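Replication initiation and membrane attachment protein (Geobacillus stearothermophilus 10, PDB 5WTN) probably acts as a tetrameric primosome protein that helps to load the replicative helicase when DNA replication starts or restarts. Local coordinates at residues 7-10 with 11-14; 25-28 with 29-33; 79-82 with 83-87; 119-122 with 123-126; 133-136 with 137-141. All coordinates share one frame; numbering follows the deposited sequence.

Interaction 1: residues 7-10 with 11-14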
loop_
_atom_site.group_PDB
_atom_site.type_symbol
_atom_site.label_atom_id
_atom_site.label_comp_id
_atom_site.label_asym_id
_atom_site.label_seq_id
_atom_site.Cartn_x
_atom_site.Cartn_y
_atom_site.Cartn_z
ATOM N N GLU A 7 -20.900 20.793 -22.528
ATOM C CA GLU A 7 -20.098 19.609 -22.826
ATOM C C GLU A 7 -20.581 18.337 -22.118
ATOM O O GLU A 7 -20.727 17.291 -22.749
ATOM C CB GLU A 7 -18.627 19.865 -22.489
ATOM C CG GLU A 7 -17.840 20.530 -23.607
ATOM C CD GLU A 7 -16.639 21.300 -23.095
ATOM O OE1 GLU A 7 -16.263 22.308 -23.731
ATOM O OE2 GLU A 7 -16.071 20.899 -22.057
ATOM N N LEU A 8 -20.817 18.428 -20.812
ATOM C CA LEU A 8 -21.160 17.259 -20.017
ATOM C C LEU A 8 -22.584 17.311 -19.445
ATOM O O LEU A 8 -22.967 18.272 -18.762
ATOM C CB LEU A 8 -20.153 17.150 -18.860
ATOM C CG LEU A 8 -20.268 16.045 -17.829
ATOM C CD1 LEU A 8 -19.834 14.767 -18.466
ATOM C CD2 LEU A 8 -19.407 16.400 -16.640
ATOM N N ILE A 9 -23.363 16.262 -19.696
ATOM C CA ILE A 9 -24.685 16.123 -19.067
ATOM C C ILE A 9 -24.777 14.795 -18.307
ATOM O O ILE A 9 -24.002 13.879 -18.566
ATOM C CB ILE A 9 -25.841 16.245 -20.087
ATOM C CG1 ILE A 9 -25.770 15.136 -21.134
ATOM C CG2 ILE A 9 -25.807 17.577 -20.773
ATOM C CD1 ILE A 9 -26.858 15.206 -22.157
ATOM N N ALA A 10 -25.719 14.689 -17.373
ATOM C CA ALA A 10 -25.777 13.542 -16.461
ATOM C C ALA A 10 -25.880 12.176 -17.131
ATOM O O ALA A 10 -25.450 11.179 -16.554
ATOM C CB ALA A 10 -26.891 13.709 -15.452
ATOM N N VAL A 11 -26.449 12.115 -18.331
ATOM C CA VAL A 11 -26.662 10.817 -18.961
ATOM C C VAL A 11 -25.497 10.430 -19.837
ATOM O O VAL A 11 -25.525 9.359 -20.464
ATOM C CB VAL A 11 -27.978 10.739 -19.801
ATOM C CG1 VAL A 11 -29.200 10.757 -18.896
ATOM C CG2 VAL A 11 -28.028 11.832 -20.882
ATOM N N ASP A 12 -24.495 11.303 -19.919
ATOM C CA ASP A 12 -23.284 10.971 -20.661
ATOM C C ASP A 12 -22.571 9.819 -19.952
ATOM O O ASP A 12 -22.660 9.656 -18.723
ATOM C CB ASP A 12 -22.349 12.181 -20.778
ATOM C CG ASP A 12 -22.830 13.210 -21.795
ATOM O OD1 ASP A 12 -23.512 12.798 -22.763
ATOM O OD2 ASP A 12 -22.514 14.426 -21.637
ATOM N N ARG A 13 -21.860 8.994 -20.713
ATOM C CA ARG A 13 -21.224 7.810 -20.135
ATOM C C ARG A 13 -19.701 7.912 -20.048
ATOM O O ARG A 13 -19.065 8.539 -20.893
ATOM C CB ARG A 13 -21.616 6.556 -20.923
ATOM C CG ARG A 13 -23.117 6.340 -21.037
ATOM C CD ARG A 13 -23.435 4.969 -21.609
ATOM N NE ARG A 13 -22.502 4.588 -22.667
ATOM C CZ ARG A 13 -22.637 4.934 -23.943
ATOM N NH1 ARG A 13 -23.671 5.672 -24.326
ATOM N NH2 ARG A 13 -21.740 4.543 -24.837
ATOM N N TYR A 14 -19.124 7.285 -19.024
ATOM C CA TYR A 14 -17.672 7.241 -18.887
ATOM C C TYR A 14 -17.127 5.845 -18.644
ATOM O O TYR A 14 -17.857 4.901 -18.321
ATOM C CB TYR A 14 -17.201 8.162 -17.774
ATOM C CG TYR A 14 -17.601 7.716 -16.390
ATOM C CD1 TYR A 14 -16.718 7.008 -15.576
ATOM C CD2 TYR A 14 -18.846 8.033 -15.875
ATOM C CE1 TYR A 14 -17.073 6.621 -14.286
ATOM C CE2 TYR A 14 -19.210 7.647 -14.579
ATOM C CZ TYR A 14 -18.320 6.939 -13.796
ATOM O OH TYR A 14 -18.687 6.556 -12.528
#
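The carboxylate of Asp-12 is the flat group of this turn, and Ile-9 takes one of its faces. Carbon CG1 of Ile-9 lies over that face, 3.4 Å from Asp-12 OD2, and the two side chains cross at about a right angle. The backbone N of Ile-9 meets the same oxygen from the same face: Ile-9 N is 2.8 Å from Asp-12 OD2 in a nearly straight hydrogen bond (172°), although it stands 46° out of the carboxylate plane. At the edge beyond OD2 comes Leu-8, whose CA is 3.5 Å from that oxygen. The other oxygen, OD1, accepts from the backbone N of Lys-103 and so ties the turn to the loop before strand 104-109.

A second bond closes the ring, from Asp-12 N to Ile-9 O at 3.0 Å. Ile-9 thus gives its N-H to the side chain of Asp-12 and its carbonyl to the main chain of the same residue. The chi1 of Asp-12, -75°, swings CG to the side of its own backbone N and anti to its carbonyl carbon, which sends the carboxylate back over Ile-9. Aspartate suits the place because it is short and carries two acceptors, one for each neighbouring backbone N. On the outside, Ile-9 CD1 rests 3.8 Å from Val-11 CG2, a small apolar contact across the bend, while the small Ala-10 fits the corner. The whole is a type I beta turn from Ile-9 to Asp-12, braced by its last side chain, and it leads straight into strand 13-17 of the mixed sheet.

Interaction 2: residues 25-28 with 29-33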
loop_
_atom_site.group_PDB
_atom_site.type_symbol
_atom_site.label_atom_id
_atom_site.label_comp_id
_atom_site.label_asym_id
_atom_site.label_seq_id
_atom_site.Cartn_x
_atom_site.Cartn_y
_atom_site.Cartn_z
ATOM N N VAL A 25 2.631 6.140 -1.939
ATOM C CA VAL A 25 3.446 7.354 -2.088
ATOM C C VAL A 25 2.705 8.444 -2.865
ATOM O O VAL A 25 2.623 9.590 -2.399
ATOM C CB VAL A 25 4.784 7.092 -2.786
ATOM C CG1 VAL A 25 5.502 8.416 -3.127
ATOM C CG2 VAL A 25 5.652 6.215 -1.921
ATOM N N ASP A 26 2.170 8.086 -4.035
ATOM C CA ASP A 26 1.324 8.988 -4.811
ATOM C C ASP A 26 0.247 9.640 -3.949
ATOM O O ASP A 26 -0.043 10.820 -4.098
ATOM C CB ASP A 26 0.630 8.229 -5.940
ATOM C CG ASP A 26 1.598 7.562 -6.884
ATOM O OD1 ASP A 26 2.601 8.199 -7.277
ATOM O OD2 ASP A 26 1.344 6.394 -7.244
ATOM N N ARG A 27 -0.336 8.876 -3.036
ATOM C CA ARG A 27 -1.431 9.399 -2.230
ATOM C C ARG A 27 -0.991 10.540 -1.327
ATOM O O ARG A 27 -1.781 11.427 -1.005
ATOM C CB ARG A 27 -2.067 8.306 -1.375
ATOM C CG ARG A 27 -3.388 8.722 -0.759
ATOM C CD ARG A 27 -3.632 7.976 0.522
ATOM N NE ARG A 27 -2.756 8.502 1.551
ATOM C CZ ARG A 27 -2.104 7.764 2.434
ATOM N NH1 ARG A 27 -2.212 6.443 2.415
ATOM N NH2 ARG A 27 -1.331 8.364 3.326
ATOM N N LYS A 28 0.265 10.500 -0.897
ATOM C CA LYS A 28 0.808 11.538 -0.030
ATOM C C LYS A 28 1.154 12.768 -0.857
ATOM O O LYS A 28 0.887 13.900 -0.455
ATOM C CB LYS A 28 2.049 11.031 0.706
ATOM C CG LYS A 28 1.853 9.693 1.400
ATOM C CD LYS A 28 2.911 9.465 2.469
ATOM C CE LYS A 28 3.088 7.985 2.764
ATOM N NZ LYS A 28 4.143 7.745 3.788
ATOM N N VAL A 29 1.749 12.530 -2.020
ATOM C CA VAL A 29 2.087 13.598 -2.950
ATOM C C VAL A 29 0.813 14.327 -3.346
ATOM O O VAL A 29 0.793 15.552 -3.461
ATOM C CB VAL A 29 2.778 13.054 -4.213
ATOM C CG1 VAL A 29 2.920 14.155 -5.254
ATOM C CG2 VAL A 29 4.134 12.463 -3.863
ATOM N N LEU A 30 -0.254 13.560 -3.547
ATOM C CA LEU A 30 -1.552 14.130 -3.842
ATOM C C LEU A 30 -2.074 14.969 -2.701
ATOM O O LEU A 30 -2.572 16.068 -2.897
ATOM C CB LEU A 30 -2.551 13.034 -4.139
ATOM C CG LEU A 30 -2.422 12.488 -5.555
ATOM C CD1 LEU A 30 -3.065 11.116 -5.582
ATOM C CD2 LEU A 30 -3.048 13.425 -6.572
ATOM N N THR A 31 -1.950 14.455 -1.496
ATOM C CA THR A 31 -2.517 15.157 -0.375
ATOM C C THR A 31 -1.685 16.345 0.043
ATOM O O THR A 31 -2.248 17.356 0.463
ATOM C CB THR A 31 -2.700 14.243 0.808
ATOM O OG1 THR A 31 -3.302 13.022 0.364
ATOM C CG2 THR A 31 -3.590 14.908 1.845
ATOM N N LEU A 32 -0.358 16.208 -0.014
ATOM C CA LEU A 32 0.521 17.264 0.484
ATOM C C LEU A 32 1.108 18.242 -0.517
ATOM O O LEU A 32 1.594 19.298 -0.133
ATOM C CB LEU A 32 1.642 16.661 1.311
ATOM C CG LEU A 32 1.167 15.659 2.353
ATOM C CD1 LEU A 32 2.371 15.123 3.082
ATOM C CD2 LEU A 32 0.211 16.318 3.317
ATOM N N LEU A 33 1.054 17.921 -1.797
ATOM C CA LEU A 33 1.810 18.704 -2.787
ATOM C C LEU A 33 0.860 19.288 -3.822
ATOM O O LEU A 33 0.870 20.485 -4.119
ATOM C CB LEU A 33 2.940 17.893 -3.435
ATOM C CG LEU A 33 4.118 17.469 -2.555
ATOM C CD1 LEU A 33 5.153 16.785 -3.415
ATOM C CD2 LEU A 33 4.713 18.644 -1.812
HETATM O O HOH W 1 -3.450 11.249 1.980
#
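The carbonyl oxygen of Arg-27 is gripped twice by Thr-31, one turn further along the helix. Thr-31 OG1 lies 2.6 Å from Arg-27 O, approaching nearly along the C=O axis, while Thr-31 N reaches the same Arg-27 O at 3.1 Å from 40° above the carbonyl plane. A chi1 of -46° puts OG1 beside the backbone N of Thr-31, which brings hydroxyl and N-H to one acceptor and satisfies the buried hydroxyl within the helix. A water accepts from Arg-27 NE at 2.9 Å; its further link to Thr-31 OG1 is modelled too short and remains doubtful. A valine in place of Thr-31 would keep the shape but would probably leave Arg-27 O with the amide bond alone.

The helical ladder runs on either side of this pair. Val-29 N bonds to Val-25 O at 3.1 Å, Leu-30 N to Asp-26 O at 2.8 Å, and Leu-32 N to Lys-28 O at 2.7 Å. Val-25 and Val-29 also meet through their branches, CG1 of the first standing 4.3 Å from CG2 of the second.

Residue types follow the faces of the helix. Leu-30 turns to helix 40-55 and Leu-33 to Phe-118 and Phe-119, both apolar surfaces, whereas the long extended chain of Lys-28 carries its amine to Glu-54 of the third subunit. Met-47 of that subunit packs on Thr-31. This is an i to i+4 threonine bond to the backbone, in a largely buried part of helix 24-38 at the interface with the third subunit.

Interaction 3: residues 79-82 with 83-87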
loop_
_atom_site.group_PDB
_atom_site.type_symbol
_atom_site.label_atom_id
_atom_site.label_comp_id
_atom_site.label_asym_id
_atom_site.label_seq_id
_atom_site.Cartn_x
_atom_site.Cartn_y
_atom_site.Cartn_z
ATOM N N SER A 79 -16.013 21.073 -12.916
ATOM C CA SER A 79 -15.060 22.121 -12.699
ATOM C C SER A 79 -13.766 21.476 -12.258
ATOM O O SER A 79 -12.693 21.769 -12.785
ATOM C CB SER A 79 -15.578 23.033 -11.612
ATOM O OG SER A 79 -15.035 24.311 -11.808
ATOM N N GLU A 80 -13.890 20.563 -11.303
ATOM C CA GLU A 80 -12.738 19.898 -10.739
ATOM C C GLU A 80 -12.075 18.946 -11.757
ATOM O O GLU A 80 -10.839 18.893 -11.860
ATOM C CB GLU A 80 -13.146 19.203 -9.442
ATOM C CG GLU A 80 -13.768 20.172 -8.426
ATOM C CD GLU A 80 -12.877 21.386 -8.172
ATOM O OE1 GLU A 80 -13.343 22.549 -8.229
ATOM O OE2 GLU A 80 -11.680 21.185 -7.901
ATOM N N ARG A 81 -12.884 18.247 -12.544
ATOM C CA ARG A 81 -12.342 17.419 -13.599
ATOM C C ARG A 81 -11.321 18.172 -14.460
ATOM O O ARG A 81 -10.325 17.615 -14.904
ATOM C CB ARG A 81 -13.456 16.914 -14.511
ATOM C CG ARG A 81 -12.994 15.738 -15.338
ATOM C CD ARG A 81 -13.846 15.450 -16.532
ATOM N NE ARG A 81 -13.426 16.217 -17.692
ATOM C CZ ARG A 81 -14.210 16.429 -18.739
ATOM N NH1 ARG A 81 -15.438 15.924 -18.735
ATOM N NH2 ARG A 81 -13.777 17.148 -19.774
ATOM N N LEU A 82 -11.575 19.446 -14.682
ATOM C CA LEU A 82 -10.746 20.242 -15.556
ATOM C C LEU A 82 -9.446 20.669 -14.857
ATOM O O LEU A 82 -8.407 20.804 -15.488
ATOM C CB LEU A 82 -11.546 21.460 -16.050
ATOM C CG LEU A 82 -12.153 21.463 -17.449
ATOM C CD1 LEU A 82 -12.954 20.207 -17.714
ATOM C CD2 LEU A 82 -13.018 22.693 -17.576
ATOM N N LYS A 83 -9.515 20.877 -13.549
ATOM C CA LYS A 83 -8.314 21.144 -12.787
ATOM C C LYS A 83 -7.392 19.945 -12.844
ATOM O O LYS A 83 -6.201 20.093 -13.033
ATOM C CB LYS A 83 -8.647 21.481 -11.349
ATOM C CG LYS A 83 -9.389 22.766 -11.239
ATOM C CD LYS A 83 -9.492 23.186 -9.804
ATOM C CE LYS A 83 -10.421 24.359 -9.653
ATOM N NZ LYS A 83 -10.371 24.800 -8.243
ATOM N N LEU A 84 -7.957 18.754 -12.700
ATOM C CA LEU A 84 -7.164 17.542 -12.810
ATOM C C LEU A 84 -6.549 17.432 -14.189
ATOM O O LEU A 84 -5.417 16.999 -14.307
ATOM C CB LEU A 84 -7.974 16.290 -12.465
ATOM C CG LEU A 84 -8.432 16.180 -11.018
ATOM C CD1 LEU A 84 -8.948 14.810 -10.747
ATOM C CD2 LEU A 84 -7.324 16.502 -10.058
ATOM N N GLU A 85 -7.272 17.853 -15.220
ATOM C CA GLU A 85 -6.758 17.788 -16.587
ATOM C C GLU A 85 -5.548 18.700 -16.812
ATOM O O GLU A 85 -4.500 18.252 -17.278
ATOM C CB GLU A 85 -7.863 18.129 -17.589
ATOM C CG GLU A 85 -8.878 17.017 -17.796
ATOM C CD GLU A 85 -9.873 17.334 -18.895
ATOM O OE1 GLU A 85 -9.525 18.111 -19.808
ATOM O OE2 GLU A 85 -11.004 16.805 -18.845
ATOM N N GLY A 86 -5.706 19.979 -16.484
ATOM C CA GLY A 86 -4.688 20.971 -16.713
ATOM C C GLY A 86 -3.436 20.678 -15.941
ATOM O O GLY A 86 -2.336 20.907 -16.444
ATOM N N ILE A 87 -3.581 20.130 -14.740
ATOM C CA ILE A 87 -2.408 19.875 -13.916
ATOM C C ILE A 87 -1.716 18.532 -14.223
ATOM O O ILE A 87 -0.725 18.184 -13.591
ATOM C CB ILE A 87 -2.682 20.059 -12.404
ATOM C CG1 ILE A 87 -1.399 20.529 -11.702
ATOM C CG2 ILE A 87 -3.183 18.775 -11.771
ATOM C CD1 ILE A 87 -1.623 21.452 -10.594
#
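Arg-81 and Glu-85 cross obliquely, yet their flat ends are almost coplanar, the guanidinium and carboxylate planes lying 7° apart. The arginine grips side-on: NE is 2.7 Å from Glu-85 OE2, and NH2 is 2.9 Å from the same OE2, on its syn lone pair. Both bonds are bent, as expected when two donors share one oxygen. A bend at chi3 (87°) turns the end of the arginine toward the next helical turn, while Glu-85 reaches it with an extended chain.

Glu-85 has other partners: Thr-92 donates to OE2, and the backbone N of Arg-159 of the second subunit to OE1. A methionine in place of Arg-81 would probably leave the buried carboxylate without its positive mate, held by Thr-92 and the Arg-159 amide of that subunit, and less firmly fixed in its rotation.

Round the helix, Glu-80 and Lys-83 lie side by side and point the same way. Lys-83 CD packs 3.5 Å from Glu-80 OE2, but the salt bridge from Lys-83 NZ to Glu-80 OE1 is long, 3.7 Å, and Glu-80 has its stronger partner in Arg-41 of helix 40-55. These are i to i+4 and i to i+3 ion pairs on helix 74-86, which packs beside strand 90-95 of the sheet.

Interaction 4: residues 119-122 with 123-126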
loop_
_atom_site.group_PDB
_atom_site.type_symbol
_atom_site.label_atom_id
_atom_site.label_comp_id
_atom_site.label_asym_id
_atom_site.label_seq_id
_atom_site.Cartn_x
_atom_site.Cartn_y
_atom_site.Cartn_z
ATOM N N PHE A 119 9.403 19.009 -7.242
ATOM C CA PHE A 119 10.162 20.124 -6.701
ATOM C C PHE A 119 11.073 20.724 -7.769
ATOM O O PHE A 119 11.350 21.917 -7.750
ATOM C CB PHE A 119 10.939 19.703 -5.466
ATOM C CG PHE A 119 10.100 19.624 -4.219
ATOM C CD1 PHE A 119 9.741 20.778 -3.523
ATOM C CD2 PHE A 119 9.671 18.401 -3.718
ATOM C CE1 PHE A 119 8.956 20.697 -2.363
ATOM C CE2 PHE A 119 8.893 18.334 -2.554
ATOM C CZ PHE A 119 8.536 19.478 -1.891
ATOM N N ARG A 120 11.514 19.890 -8.705
ATOM C CA ARG A 120 12.407 20.335 -9.769
ATOM C C ARG A 120 11.666 21.040 -10.904
ATOM O O ARG A 120 12.284 21.484 -11.871
ATOM C CB ARG A 120 13.207 19.151 -10.322
ATOM C CG ARG A 120 14.614 19.035 -9.759
ATOM C CD ARG A 120 15.598 18.581 -10.823
ATOM N NE ARG A 120 15.095 17.442 -11.585
ATOM C CZ ARG A 120 15.277 16.172 -11.239
ATOM N NH1 ARG A 120 15.955 15.873 -10.139
ATOM N NH2 ARG A 120 14.781 15.199 -11.992
ATOM N N ASP A 121 10.345 21.142 -10.787
ATOM C CA ASP A 121 9.551 21.794 -11.815
ATOM C C ASP A 121 9.563 23.310 -11.632
ATOM O O ASP A 121 9.373 23.821 -10.511
ATOM C CB ASP A 121 8.119 21.269 -11.784
ATOM C CG ASP A 121 7.266 21.833 -12.900
ATOM O OD1 ASP A 121 6.657 22.898 -12.680
ATOM O OD2 ASP A 121 7.188 21.202 -13.982
ATOM N N GLU A 122 9.794 24.017 -12.737
ATOM C CA GLU A 122 9.843 25.467 -12.722
ATOM C C GLU A 122 8.611 26.101 -12.077
ATOM O O GLU A 122 8.737 26.916 -11.174
ATOM C CB GLU A 122 10.053 26.014 -14.126
ATOM C CG GLU A 122 11.427 25.734 -14.692
ATOM C CD GLU A 122 11.528 24.347 -15.298
ATOM O OE1 GLU A 122 10.498 23.627 -15.360
ATOM O OE2 GLU A 122 12.647 23.965 -15.707
ATOM N N MET A 123 7.429 25.715 -12.528
ATOM C CA MET A 123 6.192 26.327 -12.059
ATOM C C MET A 123 5.631 25.819 -10.722
ATOM O O MET A 123 5.297 26.606 -9.851
ATOM C CB MET A 123 5.148 26.289 -13.186
ATOM C CG MET A 123 5.080 27.583 -13.934
ATOM S SD MET A 123 4.104 27.507 -15.396
ATOM C CE MET A 123 2.856 26.325 -14.944
ATOM N N LEU A 124 5.573 24.503 -10.554
ATOM C CA LEU A 124 4.852 23.905 -9.439
ATOM C C LEU A 124 5.456 24.249 -8.100
ATOM O O LEU A 124 4.737 24.554 -7.168
ATOM C CB LEU A 124 4.757 22.390 -9.610
ATOM C CG LEU A 124 3.932 21.995 -10.832
ATOM C CD1 LEU A 124 3.881 20.484 -11.041
ATOM C CD2 LEU A 124 2.540 22.567 -10.680
ATOM N N SER A 125 6.777 24.197 -8.009
ATOM C CA SER A 125 7.470 24.558 -6.785
ATOM C C SER A 125 7.184 25.999 -6.376
ATOM O O SER A 125 6.839 26.240 -5.228
ATOM C CB SER A 125 8.966 24.348 -6.956
ATOM O OG SER A 125 9.368 24.916 -8.189
ATOM N N VAL A 126 7.305 26.968 -7.282
ATOM C CA VAL A 126 7.072 28.337 -6.819
ATOM C C VAL A 126 5.602 28.593 -6.446
ATOM O O VAL A 126 5.328 29.197 -5.411
ATOM C CB VAL A 126 7.801 29.494 -7.633
ATOM C CG1 VAL A 126 8.786 28.953 -8.637
ATOM C CG2 VAL A 126 6.818 30.471 -8.247
#
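Helix 122-132 starts with an N-cap, and Asp-121 is the capping residue: its carboxylate accepts from the backbone of Leu-124 and, weakly, of Met-123. Asp-121 OD1 lies 2.9 Å from Leu-124 N in a nearly straight bond (169°) that arrives on the anti side of the oxygen, 16° out of the carboxylate plane. Met-123 N is equally far from Asp-121 OD1, 2.9 Å, but its N-H is badly turned and the bond is weak. The reach comes from chi1: with CG opposite the backbone N, at -176°, the carboxylate folds over the first turn, where N-H groups would otherwise lack a helical carbonyl. Aspartate suits an N-cap because its chain is short enough to bring its carboxylate back to the first N-H groups.

The main chain of the same residue is also used. Ser-125 OG donates to Asp-121 O at 2.6 Å, almost in line with the carbonyl bond; the hydroxyl sits between the backbone N and carbonyl carbon of Ser-125, which directs it to the start of the helix. Serine suits the place because its short hydroxyl reaches Asp-121 O beside Phe-119 O. Leu-124 adds an apolar flank, its CG 3.4 Å from Asp-121 OD1, and packs on Leu-37 of helix 24-38.

The second subunit completes the site: its Tyr-199 bonds to Asp-121 OD1 and its Lys-235 forms a salt bridge with OD2. With N-H groups, a lysine and the positive end of the helix dipole close by, the carboxylate is probably held firmly in its charged form, tying the helix start to the neighbouring subunit.

Interaction 5: residues 133-136 with 137-141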
loop_
_atom_site.group_PDB
_atom_site.type_symbol
_atom_site.label_atom_id
_atom_site.label_comp_id
_atom_site.label_asym_id
_atom_site.label_seq_id
_atom_site.Cartn_x
_atom_site.Cartn_y
_atom_site.Cartn_z
ATOM N N GLY A 133 3.259 28.765 2.181
ATOM C CA GLY A 133 4.197 29.469 3.032
ATOM C C GLY A 133 5.566 28.824 3.184
ATOM O O GLY A 133 5.698 27.609 3.123
ATOM N N ARG A 134 6.577 29.647 3.448
ATOM C CA ARG A 134 7.979 29.211 3.456
ATOM C C ARG A 134 8.310 28.098 4.454
ATOM O O ARG A 134 8.987 27.131 4.114
ATOM C CB ARG A 134 8.904 30.404 3.699
ATOM C CG ARG A 134 10.388 30.103 3.487
ATOM C CD ARG A 134 10.796 30.253 2.016
ATOM N NE ARG A 134 10.427 31.565 1.457
ATOM C CZ ARG A 134 10.814 32.036 0.267
ATOM N NH1 ARG A 134 11.611 31.319 -0.523
ATOM N NH2 ARG A 134 10.409 33.241 -0.133
ATOM N N HIS A 135 7.848 28.242 5.687
ATOM C CA HIS A 135 8.076 27.222 6.704
ATOM C C HIS A 135 7.522 25.846 6.289
ATOM O O HIS A 135 8.243 24.841 6.292
ATOM C CB HIS A 135 7.454 27.666 8.028
ATOM C CG HIS A 135 7.854 26.824 9.198
ATOM N ND1 HIS A 135 9.159 26.438 9.430
ATOM C CD2 HIS A 135 7.121 26.309 10.215
ATOM C CE1 HIS A 135 9.210 25.712 10.534
ATOM N NE2 HIS A 135 7.988 25.618 11.029
ATOM N N LEU A 136 6.239 25.811 5.931
ATOM C CA LEU A 136 5.591 24.566 5.578
ATOM C C LEU A 136 6.215 23.955 4.315
ATOM O O LEU A 136 6.309 22.731 4.174
ATOM C CB LEU A 136 4.093 24.797 5.406
ATOM C CG LEU A 136 3.238 23.590 5.046
ATOM C CD1 LEU A 136 3.577 22.428 5.946
ATOM C CD2 LEU A 136 1.783 23.941 5.186
ATOM N N PHE A 137 6.655 24.817 3.410
ATOM C CA PHE A 137 7.290 24.371 2.190
ATOM C C PHE A 137 8.539 23.558 2.486
ATOM O O PHE A 137 8.773 22.538 1.854
ATOM C CB PHE A 137 7.648 25.572 1.321
ATOM C CG PHE A 137 8.206 25.203 -0.030
ATOM C CD1 PHE A 137 7.375 24.764 -1.052
ATOM C CD2 PHE A 137 9.556 25.321 -0.287
ATOM C CE1 PHE A 137 7.895 24.440 -2.285
ATOM C CE2 PHE A 137 10.078 25.001 -1.519
ATOM C CZ PHE A 137 9.259 24.563 -2.514
ATOM N N ILE A 138 9.335 24.001 3.450
ATOM C CA ILE A 138 10.567 23.301 3.785
ATOM C C ILE A 138 10.285 21.952 4.446
ATOM O O ILE A 138 11.019 20.971 4.233
ATOM C CB ILE A 138 11.491 24.172 4.670
ATOM C CG1 ILE A 138 11.921 25.424 3.897
ATOM C CG2 ILE A 138 12.722 23.391 5.130
ATOM C CD1 ILE A 138 13.014 26.213 4.564
ATOM N N GLN A 139 9.231 21.902 5.255
ATOM C CA GLN A 139 8.841 20.666 5.922
ATOM C C GLN A 139 8.418 19.633 4.885
ATOM O O GLN A 139 8.713 18.445 5.015
ATOM C CB GLN A 139 7.700 20.923 6.908
ATOM C CG GLN A 139 8.021 21.960 7.971
ATOM C CD GLN A 139 7.164 21.807 9.212
ATOM O OE1 GLN A 139 6.519 20.777 9.412
ATOM N NE2 GLN A 139 7.154 22.833 10.054
ATOM N N LEU A 140 7.725 20.103 3.853
ATOM C CA LEU A 140 7.293 19.250 2.755
ATOM C C LEU A 140 8.505 18.730 1.996
ATOM O O LEU A 140 8.632 17.529 1.759
ATOM C CB LEU A 140 6.366 20.017 1.811
ATOM C CG LEU A 140 4.967 20.331 2.342
ATOM C CD1 LEU A 140 4.150 21.078 1.298
ATOM C CD2 LEU A 140 4.257 19.057 2.773
ATOM N N SER A 141 9.398 19.640 1.620
ATOM C CA SER A 141 10.627 19.247 0.942
ATOM C C SER A 141 11.395 18.191 1.733
ATOM O O SER A 141 11.813 17.175 1.177
ATOM C CB SER A 141 11.516 20.468 0.697
ATOM O OG SER A 141 12.307 20.296 -0.467
#
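Leu-136 and Leu-140 pack against each other along one side of the helix, with Leu-136 CD1 4.4 Å from Leu-140 CG. They reach this meeting by different torsions: Leu-136 sends CG opposite its backbone N (chi1 -179°), while Leu-140 swings its CG anti to the carbonyl carbon (chi1 -72°). Leucine suits position 140 because its neighbours are apolar, Leu-32 and Leu-33 of helix 24-38 and Leu-55 of the third subunit; Leu-136 lies on Arg-65 of that subunit and against Leu-140.

On a more exposed side, the amide of Gln-139 comes at a slant over one face of the His-135 imidazole toward its rim, with the two planes almost perpendicular (87°), and Gln-139 NE2 stands 3.1 Å from His-135 NE2. The extended chain of Gln-139 also gives OE1 a weak bond to Arg-65 of the third subunit.

Phe-137, with CG anti to its backbone N, carries its ring to Leu-128 and Val-132 of helix 122-132. Its backbone N bonds to Gly-133 O at 3.0 Å, opening the ladder that continues with Leu-140 N to Leu-136 O at 3.0 Å. Gly-133 follows one helix and occupies the N-cap position of the next with a positive phi, at which a CB would jam against the preceding carbonyl O. The chemistry thus divides the helix: Leu-140 and Phe-137 join the neighbouring helices, Arg-129 adding a cation-pi contact to the ring, whereas His-135 is exposed and Gln-139 stands between its ring and Arg-65 of the third subunit, which would probably limit the turning of the amide.

Interactions 2, 4 and 5 form one packed cluster, their centres 13 to 15 Å apart. Leu-33 CD2 of interaction 2 meets Phe-119 CZ of interaction 4 at 3.9 Å, and Leu-140 CD1 of interaction 5 lies 4.0 Å from Leu-33 CD2, so three helical elements share one apolar junction. Phe-119 CE1 is also 3.9 Å from Phe-137 CZ. Interaction 3 stands nearby, about 4 Å from interaction 4 between nearest atoms, without touching it, and both meet the second subunit; 2 and 5 both meet the third. Interaction 1 lies by interaction 3 (centres 16 Å apart, nearest atoms about 5 Å) but far from the cluster, its centre 40 Å from that of interaction 5.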